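Local coordinates for protein putative drug/sodium antiporter (Escherichia coli, PDB 4Z3N) that probably exports compounds such as the genotoxin colibactin across the cell membrane by antiport, as a transporter of the MATE family, at residues I51-W56 against L193-L198; V71-P76 against P136-L141; G296-F301 against W357-F362. All coordinates share one frame; numbering follows the deposited sequence.

The three contacts illustrate how a MATE transporter knits its helix bundle together. Contacts 1 and 2 both fall in the first MatE range, contact 2 nested inside the chain loop that contact 1 closes; contact 3 follows in the second range. Their centres lie about 24 Å (1 to 2 and 1 to 3) and about 26 Å (2 to 3) apart, and they do not touch. Contact 1 brings polar groups together, contact 2 is a meeting of leucines at a helix start and a helix end, and contact 3 gathers three side chains round one methyl. Bound monoolein is about 6 Å from the side chain of D53 in contact 1, about 8 Å from that of L141 in contact 2, and against D299, the neighbour of I298.

Contact 1. Residues I51-W56 against L193-L198; sequences IADIFW and LVNIML
D53 and N195 bring the polar part of this interface together, where the last turns of helix 28-56 run almost parallel to helix 181-204, at 5° with the segment axes 9.7 Å apart. N195 stretches its amide across the gap because its CG stands anti to the backbone N (chi1 176°), although the side chain does not start out aimed at the other helix. The two side chains cross at about a right angle, with the carboxylate and amide planes 77° apart. D53 OD1 lies 3.8 Å from N195 ND2, a polar proximity too long to count as a hydrogen bond. Both side chains also touch S217 of helix 209-232, and D199, one turn beyond N195, holds a carboxylate oxygen close to D53 OD1.

Van der Waals contact supplies the rest. The methyl of A52 points at the partner helix, its CB 3.9 Å from N195 OD1. One helical turn on, the indole of W56 leans in, with NE1 3.7 Å from I196 O and the carbonyl oblique to the ring. That carbonyl has P200 four residues on, which has no amide hydrogen to give it. W56 continues along the same helix onto D199, P200, I203 and F204, while F55 CE2 rests 4.0 Å above one indole face, toward its rim.

An acidic residue on the first helix facing an asparagine and a second aspartate on the fifth, with a hydroxyl residue on the sixth, resembles the cation-binding site of the N-terminal lobe of MATE transporters, and D53, N195, D199 and S217 are consistent with such a site here.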
loop_
_atom_site.group_PDB
_atom_site.type_symbol
_atom_site.label_atom_id
_atom_site.label_comp_id
_atom_site.label_asym_id
_atom_site.label_seq_id
_atom_site.Cartn_x
_atom_site.Cartn_y
_atom_site.Cartn_z
ATOM N N ILE A 51 14.271 -11.432 2.530
ATOM C CA ILE A 51 15.466 -11.786 3.286
ATOM C C ILE A 51 15.704 -13.300 3.273
ATOM O O ILE A 51 16.795 -13.748 2.905
ATOM C CB ILE A 51 15.383 -11.295 4.744
ATOM C CG1 ILE A 51 15.322 -9.767 4.789
ATOM C CG2 ILE A 51 16.562 -11.819 5.571
ATOM C CD1 ILE A 51 15.010 -9.220 6.180
ATOM N N ALA A 52 14.689 -14.076 3.660
ATOM C CA ALA A 52 14.789 -15.535 3.668
ATOM C C ALA A 52 15.030 -16.062 2.257
ATOM O O ALA A 52 15.882 -16.923 2.039
ATOM C CB ALA A 52 13.539 -16.165 4.262
ATOM N N ASP A 53 14.274 -15.539 1.302
ATOM C CA ASP A 53 14.436 -15.933 -0.088
ATOM C C ASP A 53 15.882 -15.786 -0.530
ATOM O O ASP A 53 16.495 -16.756 -0.977
ATOM C CB ASP A 53 13.524 -15.109 -1.004
ATOM C CG ASP A 53 12.120 -15.665 -1.069
ATOM O OD1 ASP A 53 11.904 -16.770 -0.523
ATOM O OD2 ASP A 53 11.241 -15.010 -1.673
ATOM N N ILE A 54 16.439 -14.588 -0.385
ATOM C CA ILE A 54 17.784 -14.337 -0.899
ATOM C C ILE A 54 18.854 -15.044 -0.065
ATOM O O ILE A 54 19.886 -15.447 -0.588
ATOM C CB ILE A 54 18.092 -12.828 -0.974
ATOM C CG1 ILE A 54 19.505 -12.614 -1.510
ATOM C CG2 ILE A 54 17.934 -12.178 0.384
ATOM C CD1 ILE A 54 19.812 -13.411 -2.778
ATOM N N PHE A 55 18.596 -15.205 1.223
ATOM C CA PHE A 55 19.471 -15.978 2.101
ATOM C C PHE A 55 19.645 -17.401 1.584
ATOM O O PHE A 55 20.758 -17.906 1.497
ATOM C CB PHE A 55 18.904 -15.988 3.526
ATOM C CG PHE A 55 19.610 -16.921 4.475
ATOM C CD1 PHE A 55 20.983 -16.833 4.673
ATOM C CD2 PHE A 55 18.888 -17.853 5.206
ATOM C CE1 PHE A 55 21.625 -17.676 5.565
ATOM C CE2 PHE A 55 19.519 -18.698 6.097
ATOM C CZ PHE A 55 20.893 -18.609 6.280
ATOM N N TRP A 56 18.533 -18.041 1.236
ATOM C CA TRP A 56 18.550 -19.407 0.722
ATOM C C TRP A 56 18.927 -19.494 -0.758
ATOM O O TRP A 56 19.459 -20.509 -1.201
ATOM C CB TRP A 56 17.192 -20.059 0.931
ATOM C CG TRP A 56 16.888 -20.409 2.332
ATOM C CD1 TRP A 56 15.852 -19.944 3.079
ATOM C CD2 TRP A 56 17.610 -21.321 3.163
ATOM N NE1 TRP A 56 15.879 -20.508 4.334
ATOM C CE2 TRP A 56 16.952 -21.357 4.413
ATOM C CE3 TRP A 56 18.751 -22.111 2.975
ATOM C CZ2 TRP A 56 17.396 -22.154 5.475
ATOM C CZ3 TRP A 56 19.192 -22.900 4.030
ATOM C CH2 TRP A 56 18.510 -22.917 5.267
ATOM N N LEU A 193 6.815 -17.843 8.970
ATOM C CA LEU A 193 7.465 -19.059 9.481
ATOM C C LEU A 193 7.462 -20.156 8.431
ATOM O O LEU A 193 8.495 -20.767 8.148
ATOM C CB LEU A 193 6.776 -19.561 10.752
ATOM C CG LEU A 193 7.079 -18.753 12.010
ATOM C CD1 LEU A 193 6.273 -19.250 13.196
ATOM C CD2 LEU A 193 8.567 -18.822 12.310
ATOM N N VAL A 194 6.286 -20.392 7.862
ATOM C CA VAL A 194 6.114 -21.312 6.747
ATOM C C VAL A 194 7.117 -21.070 5.595
ATOM O O VAL A 194 7.747 -21.999 5.096
ATOM C CB VAL A 194 4.669 -21.224 6.223
ATOM C CG1 VAL A 194 4.499 -21.991 4.922
ATOM C CG2 VAL A 194 3.732 -21.743 7.278
ATOM N N ASN A 195 7.282 -19.824 5.184
ATOM C CA ASN A 195 8.225 -19.539 4.128
ATOM C C ASN A 195 9.659 -19.817 4.583
ATOM O O ASN A 195 10.525 -20.181 3.781
ATOM C CB ASN A 195 8.068 -18.092 3.663
ATOM C CG ASN A 195 9.098 -17.700 2.634
ATOM O OD1 ASN A 195 9.992 -16.903 2.910
ATOM N ND2 ASN A 195 8.991 -18.270 1.444
ATOM N N ILE A 196 9.900 -19.651 5.879
ATOM C CA ILE A 196 11.237 -19.839 6.441
ATOM C C ILE A 196 11.648 -21.300 6.393
ATOM O O ILE A 196 12.788 -21.628 6.057
ATOM C CB ILE A 196 11.322 -19.350 7.899
ATOM C CG1 ILE A 196 11.450 -17.828 7.933
ATOM C CG2 ILE A 196 12.519 -19.989 8.597
ATOM C CD1 ILE A 196 10.980 -17.203 9.242
ATOM N N MET A 197 10.698 -22.167 6.725
ATOM C CA MET A 197 10.923 -23.599 6.744
ATOM C C MET A 197 10.869 -24.241 5.355
ATOM O O MET A 197 11.614 -25.176 5.077
ATOM C CB MET A 197 9.903 -24.252 7.668
ATOM C CG MET A 197 10.120 -23.896 9.124
ATOM S SD MET A 197 8.755 -24.356 10.227
ATOM C CE MET A 197 9.178 -23.383 11.680
ATOM N N LEU A 198 9.999 -23.735 4.486
ATOM C CA LEU A 198 9.760 -24.370 3.195
ATOM C C LEU A 198 10.848 -24.070 2.180
ATOM O O LEU A 198 11.235 -24.952 1.414
ATOM C CB LEU A 198 8.408 -23.949 2.625
ATOM C CG LEU A 198 7.155 -24.542 3.267
ATOM C CD1 LEU A 198 5.912 -24.047 2.530
ATOM C CD2 LEU A 198 7.220 -26.064 3.285
#

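Contact 2. Residues V71-P76 against P136-L141; sequences VGLVFP and PLLRSL
L73, in the 3-10 turn that leads into helix 75-101, meets L138 and L141 where the short helix 134-139 runs out, so the contact joins the start of one membrane helix to the end of a connecting one. The closest backbone approach is between L73 and L141, whose CA atoms are 6.5 Å apart.

A single methyl does most of the work. L73 CD2 lies 3.8 Å from L141 CB and 3.9 Å from L138 CD2, reaching over because CG of L73 is swung anti to the backbone N (chi1 -179°). The L73 and L138 side chains cross at about a right angle, methyl against methyl, while L141 slants across and offers the base of its side chain; L141 CD1 then passes 4.1 Å from the carbonyl oxygen L73 O.

The turn bearing L141 is fixed from within. S140 OG gives a hydrogen bond of 2.6 Å to L137 O, an oxygen that S140 N also uses, so one carbonyl receives two donors at the helix end. Helix 149-159 touches both segments, with S158 against V74 and T152 against L138.

With side-chain hydrocarbon making the closest contacts, dispersion and shape probably hold the two segments together, and nothing directional between them sets their angle.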
loop_
_atom_site.group_PDB
_atom_site.type_symbol
_atom_site.label_atom_id
_atom_site.label_comp_id
_atom_site.label_asym_id
_atom_site.label_seq_id
_atom_site.Cartn_x
_atom_site.Cartn_y
_atom_site.Cartn_z
ATOM N N VAL A 71 13.092 -13.803 -13.432
ATOM C CA VAL A 71 12.014 -13.805 -12.456
ATOM C C VAL A 71 11.724 -12.351 -12.070
ATOM O O VAL A 71 10.577 -11.968 -11.824
ATOM C CB VAL A 71 12.381 -14.642 -11.186
ATOM C CG1 VAL A 71 13.276 -13.847 -10.256
ATOM C CG2 VAL A 71 11.139 -15.087 -10.432
ATOM N N GLY A 72 12.779 -11.540 -12.034
ATOM C CA GLY A 72 12.665 -10.145 -11.649
ATOM C C GLY A 72 11.869 -9.348 -12.658
ATOM O O GLY A 72 11.270 -8.333 -12.328
ATOM N N LEU A 73 11.868 -9.811 -13.899
ATOM C CA LEU A 73 11.104 -9.166 -14.959
ATOM C C LEU A 73 9.615 -9.180 -14.620
ATOM O O LEU A 73 8.871 -8.261 -14.965
ATOM C CB LEU A 73 11.369 -9.866 -16.300
ATOM C CG LEU A 73 10.717 -9.406 -17.605
ATOM C CD1 LEU A 73 11.527 -9.935 -18.758
ATOM C CD2 LEU A 73 9.301 -9.905 -17.734
ATOM N N VAL A 74 9.190 -10.228 -13.927
ATOM C CA VAL A 74 7.774 -10.440 -13.668
ATOM C C VAL A 74 7.360 -9.827 -12.326
ATOM O O VAL A 74 6.213 -9.963 -11.892
ATOM C CB VAL A 74 7.425 -11.952 -13.695
ATOM C CG1 VAL A 74 7.590 -12.575 -12.316
ATOM C CG2 VAL A 74 6.017 -12.163 -14.211
ATOM N N PHE A 75 8.301 -9.144 -11.681
ATOM C CA PHE A 75 8.071 -8.547 -10.367
ATOM C C PHE A 75 6.920 -7.533 -10.349
ATOM O O PHE A 75 6.085 -7.559 -9.447
ATOM C CB PHE A 75 9.353 -7.881 -9.863
ATOM C CG PHE A 75 9.224 -7.291 -8.497
ATOM C CD1 PHE A 75 9.248 -8.099 -7.376
ATOM C CD2 PHE A 75 9.070 -5.923 -8.329
ATOM C CE1 PHE A 75 9.122 -7.553 -6.100
ATOM C CE2 PHE A 75 8.945 -5.372 -7.059
ATOM C CZ PHE A 75 8.970 -6.192 -5.945
ATOM N N PRO A 76 6.874 -6.626 -11.339
ATOM C CA PRO A 76 5.765 -5.667 -11.425
ATOM C C PRO A 76 4.376 -6.313 -11.430
ATOM O O PRO A 76 3.421 -5.695 -10.964
ATOM C CB PRO A 76 6.021 -4.961 -12.754
ATOM C CG PRO A 76 7.479 -5.044 -12.931
ATOM C CD PRO A 76 7.909 -6.358 -12.349
ATOM N N PRO A 136 1.980 -9.848 -25.797
ATOM C CA PRO A 136 2.211 -8.397 -25.881
ATOM C C PRO A 136 2.514 -7.729 -24.539
ATOM O O PRO A 136 3.395 -6.858 -24.474
ATOM C CB PRO A 136 0.896 -7.859 -26.456
ATOM C CG PRO A 136 -0.099 -8.942 -26.254
ATOM C CD PRO A 136 0.663 -10.221 -26.337
ATOM N N LEU A 137 1.796 -8.127 -23.490
ATOM C CA LEU A 137 2.033 -7.582 -22.152
ATOM C C LEU A 137 3.496 -7.760 -21.749
ATOM O O LEU A 137 4.166 -6.799 -21.380
ATOM C CB LEU A 137 1.109 -8.247 -21.126
ATOM C CG LEU A 137 -0.394 -8.139 -21.410
ATOM C CD1 LEU A 137 -1.205 -8.836 -20.328
ATOM C CD2 LEU A 137 -0.863 -6.690 -21.589
ATOM N N LEU A 138 3.985 -8.992 -21.849
ATOM C CA LEU A 138 5.372 -9.314 -21.530
ATOM C C LEU A 138 6.388 -8.475 -22.321
ATOM O O LEU A 138 7.484 -8.184 -21.826
ATOM C CB LEU A 138 5.622 -10.805 -21.771
ATOM C CG LEU A 138 5.236 -11.730 -20.619
ATOM C CD1 LEU A 138 5.220 -13.184 -21.061
ATOM C CD2 LEU A 138 6.194 -11.523 -19.450
ATOM N N ARG A 139 6.029 -8.083 -23.542
ATOM C CA ARG A 139 6.930 -7.265 -24.354
ATOM C C ARG A 139 7.222 -5.919 -23.693
ATOM O O ARG A 139 8.345 -5.426 -23.771
ATOM C CB ARG A 139 6.359 -7.041 -25.763
ATOM C CG ARG A 139 6.523 -8.229 -26.709
ATOM C CD ARG A 139 6.337 -7.842 -28.183
ATOM N NE ARG A 139 4.968 -7.456 -28.531
ATOM C CZ ARG A 139 3.983 -8.316 -28.776
ATOM N NH1 ARG A 139 4.205 -9.618 -28.692
ATOM N NH2 ARG A 139 2.769 -7.878 -29.095
ATOM N N SER A 140 6.235 -5.349 -23.008
ATOM C CA SER A 140 6.373 -4.000 -22.456
ATOM C C SER A 140 7.133 -4.026 -21.136
ATOM O O SER A 140 7.279 -3.003 -20.468
ATOM C CB SER A 140 5.002 -3.336 -22.276
ATOM O OG SER A 140 4.024 -4.276 -21.882
ATOM N N LEU A 141 7.607 -5.212 -20.770
ATOM C CA LEU A 141 8.412 -5.409 -19.570
ATOM C C LEU A 141 9.904 -5.671 -19.876
ATOM O O LEU A 141 10.767 -4.925 -19.406
ATOM C CB LEU A 141 7.823 -6.546 -18.737
ATOM C CG LEU A 141 6.360 -6.345 -18.318
ATOM C CD1 LEU A 141 5.792 -7.596 -17.653
ATOM C CD2 LEU A 141 6.227 -5.152 -17.386
#

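Contact 3. Residues G296-F301 against W357-F362; sequences GRIDYF and WMYPLF. With OLC ((2R)-2,3-dihydroxypropyl (9Z)-octadec-9-enoate), chain B.
I298 spans the gap to M358, Y359 and F362 almost unaided, the nearest CA atoms, those of I298 and Y359, being 11.0 Å apart. From its CB, which points across at the other segment, the CG2 branch goes anti to the backbone N and stays clear of the 357-362 segment. CG1 carries on as a spacer, and the chain is fully extended (chi2 -179°), which delivers CD1 into the group of three. There it lies 3.8 Å from Y359 OH, approaching that ring obliquely, and 4.0 Å from M358 SD, the two tips reaching for each other. A bend at chi3 of M358 (55°) also brings its methyl near. On the remaining ring, F362 CE2 comes 4.1 Å from I298 CD1, which sits at the edge close to the ring plane.

H351 also touches I298. Next along, D299 CG packs 3.5 Å from C7 of a bound monoolein tail, while D299 OD2 bonds to T295 OG1.

One methyl shared by a thioether and two aromatic residues makes a junction without a directional bond, probably held mainly by dispersion; the hydroxyl oxygen of Y359 is hydrogen-bonded to H351 NE2 and at the same time lies against that methyl.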
loop_
_atom_site.group_PDB
_atom_site.type_symbol
_atom_site.label_atom_id
_atom_site.label_comp_id
_atom_site.label_asym_id
_atom_site.label_seq_id
_atom_site.Cartn_x
_atom_site.Cartn_y
_atom_site.Cartn_z
ATOM N N GLY A 296 15.078 4.608 -2.348
ATOM C CA GLY A 296 13.704 4.155 -2.452
ATOM C C GLY A 296 13.191 3.161 -1.429
ATOM O O GLY A 296 12.137 3.388 -0.843
ATOM N N ARG A 297 13.896 2.053 -1.224
ATOM C CA ARG A 297 13.423 1.084 -0.239
ATOM C C ARG A 297 13.378 1.757 1.136
ATOM O O ARG A 297 12.400 1.600 1.865
ATOM C CB ARG A 297 14.302 -0.177 -0.194
ATOM C CG ARG A 297 14.132 -1.159 -1.352
ATOM C CD ARG A 297 15.113 -2.341 -1.211
ATOM N NE ARG A 297 15.692 -2.769 -2.486
ATOM C CZ ARG A 297 16.681 -3.655 -2.609
ATOM N NH1 ARG A 297 17.214 -4.215 -1.529
ATOM N NH2 ARG A 297 17.146 -3.979 -3.811
ATOM N N ILE A 298 14.420 2.521 1.468
ATOM C CA ILE A 298 14.527 3.160 2.776
ATOM C C ILE A 298 13.459 4.237 2.954
ATOM O O ILE A 298 12.822 4.313 3.997
ATOM C CB ILE A 298 15.930 3.786 3.003
ATOM C CG1 ILE A 298 17.013 2.712 2.961
ATOM C CG2 ILE A 298 15.996 4.521 4.349
ATOM C CD1 ILE A 298 18.400 3.271 3.211
ATOM N N ASP A 299 13.262 5.061 1.933
ATOM C CA ASP A 299 12.221 6.074 1.982
ATOM C C ASP A 299 10.869 5.406 2.218
ATOM O O ASP A 299 9.976 5.971 2.853
ATOM C CB ASP A 299 12.207 6.895 0.687
ATOM C CG ASP A 299 13.341 7.934 0.631
ATOM O OD1 ASP A 299 13.605 8.580 1.690
ATOM O OD2 ASP A 299 13.939 8.104 -0.470
ATOM N N TYR A 300 10.744 4.181 1.720
ATOM C CA TYR A 300 9.509 3.438 1.830
ATOM C C TYR A 300 9.284 2.887 3.252
ATOM O O TYR A 300 8.166 2.978 3.780
ATOM C CB TYR A 300 9.468 2.291 0.815
ATOM C CG TYR A 300 8.180 1.529 0.946
ATOM C CD1 TYR A 300 7.023 2.006 0.371
ATOM C CD2 TYR A 300 8.106 0.372 1.712
ATOM C CE1 TYR A 300 5.822 1.337 0.524
ATOM C CE2 TYR A 300 6.910 -0.308 1.867
ATOM C CZ TYR A 300 5.773 0.185 1.268
ATOM O OH TYR A 300 4.577 -0.475 1.406
ATOM N N PHE A 301 10.326 2.317 3.862
ATOM C CA PHE A 301 10.216 1.854 5.240
ATOM C C PHE A 301 9.802 2.978 6.210
ATOM O O PHE A 301 9.031 2.753 7.134
ATOM C CB PHE A 301 11.528 1.227 5.734
ATOM C CG PHE A 301 11.643 1.211 7.247
ATOM C CD1 PHE A 301 10.831 0.368 8.017
ATOM C CD2 PHE A 301 12.528 2.065 7.904
ATOM C CE1 PHE A 301 10.909 0.361 9.412
ATOM C CE2 PHE A 301 12.615 2.064 9.299
ATOM C CZ PHE A 301 11.799 1.208 10.054
ATOM N N TRP A 357 26.860 9.300 6.001
ATOM C CA TRP A 357 27.648 8.126 6.344
ATOM C C TRP A 357 27.169 6.837 5.684
ATOM O O TRP A 357 27.963 5.938 5.414
ATOM C CB TRP A 357 27.667 7.964 7.859
ATOM C CG TRP A 357 28.343 9.126 8.495
ATOM C CD1 TRP A 357 29.644 9.507 8.324
ATOM C CD2 TRP A 357 27.757 10.086 9.384
ATOM N NE1 TRP A 357 29.909 10.639 9.062
ATOM C CE2 TRP A 357 28.769 11.010 9.728
ATOM C CE3 TRP A 357 26.487 10.243 9.940
ATOM C CZ2 TRP A 357 28.543 12.079 10.592
ATOM C CZ3 TRP A 357 26.268 11.299 10.797
ATOM C CH2 TRP A 357 27.288 12.208 11.110
ATOM N N MET A 358 25.864 6.747 5.450
ATOM C CA MET A 358 25.222 5.510 5.001
ATOM C C MET A 358 25.362 5.252 3.507
ATOM O O MET A 358 25.697 4.140 3.102
ATOM C CB MET A 358 23.739 5.539 5.388
ATOM C CG MET A 358 22.929 4.323 4.993
ATOM S SD MET A 358 21.276 4.435 5.724
ATOM C CE MET A 358 20.748 6.029 5.112
ATOM N N TYR A 359 25.096 6.265 2.687
ATOM C CA TYR A 359 25.056 6.056 1.240
ATOM C C TYR A 359 26.393 5.755 0.556
ATOM O O TYR A 359 26.420 4.963 -0.390
ATOM C CB TYR A 359 24.368 7.236 0.567
ATOM C CG TYR A 359 22.886 7.096 0.758
ATOM C CD1 TYR A 359 22.199 6.051 0.159
ATOM C CD2 TYR A 359 22.185 7.956 1.606
ATOM C CE1 TYR A 359 20.849 5.894 0.359
ATOM C CE2 TYR A 359 20.836 7.809 1.813
ATOM C CZ TYR A 359 20.171 6.777 1.187
ATOM O OH TYR A 359 18.828 6.618 1.374
ATOM N N PRO A 360 27.490 6.402 0.998
ATOM C CA PRO A 360 28.821 6.047 0.490
ATOM C C PRO A 360 29.106 4.552 0.622
ATOM O O PRO A 360 29.779 3.987 -0.229
ATOM C CB PRO A 360 29.751 6.864 1.372
ATOM C CG PRO A 360 28.934 8.083 1.720
ATOM C CD PRO A 360 27.537 7.572 1.896
ATOM N N LEU A 361 28.586 3.912 1.661
ATOM C CA LEU A 361 28.734 2.466 1.801
ATOM C C LEU A 361 28.000 1.675 0.718
ATOM O O LEU A 361 28.329 0.522 0.466
ATOM C CB LEU A 361 28.226 1.998 3.168
ATOM C CG LEU A 361 28.703 2.724 4.429
ATOM C CD1 LEU A 361 27.986 2.146 5.633
ATOM C CD2 LEU A 361 30.208 2.638 4.593
ATOM N N PHE A 362 26.965 2.261 0.132
ATOM C CA PHE A 362 26.147 1.554 -0.856
ATOM C C PHE A 362 26.693 1.634 -2.292
ATOM O O PHE A 362 26.339 0.823 -3.159
ATOM C CB PHE A 362 24.705 2.081 -0.794
ATOM C CG PHE A 362 23.951 1.631 0.433
ATOM C CD1 PHE A 362 24.515 0.712 1.307
ATOM C CD2 PHE A 362 22.675 2.112 0.706
ATOM C CE1 PHE A 362 23.831 0.283 2.435
ATOM C CE2 PHE A 362 21.977 1.681 1.835
ATOM C CZ PHE A 362 22.563 0.766 2.702
HETATM C C18 OLC B . 2.415 7.316 -0.872
HETATM C C10 OLC B . 8.780 13.362 -0.367
HETATM C C9 OLC B . 9.352 12.149 -0.513
HETATM C C17 OLC B . 3.661 8.152 -0.659
HETATM C C11 OLC B . 7.559 13.754 -1.178
HETATM C C8 OLC B . 10.865 12.025 -0.439
HETATM C C24 OLC B . 6.760 14.324 -8.266
HETATM C C16 OLC B . 3.498 9.473 -1.376
HETATM C C12 OLC B . 7.107 12.644 -2.118
HETATM C C7 OLC B . 11.324 10.581 -0.536
HETATM C C15 OLC B . 4.685 10.384 -1.090
HETATM C C13 OLC B . 5.582 12.533 -2.088
HETATM C C6 OLC B . 11.269 10.091 -1.970
HETATM C C14 OLC B . 5.082 11.125 -2.360
HETATM C C5 OLC B . 11.891 11.103 -2.910
HETATM C C4 OLC B . 11.380 10.872 -4.325
HETATM C C3 OLC B . 9.869 10.753 -4.329
HETATM C C2 OLC B . 9.290 10.953 -5.717
HETATM C C21 OLC B . 6.269 13.167 -6.113
HETATM C C1 OLC B . 7.873 11.501 -5.615
HETATM C C22 OLC B . 5.667 13.881 -7.311
HETATM O O19 OLC B . 7.149 11.236 -4.665
HETATM O O25 OLC B . 6.355 14.063 -9.595
HETATM O O23 OLC B . 4.788 13.007 -7.993
HETATM O O20 OLC B . 7.418 12.454 -6.538
#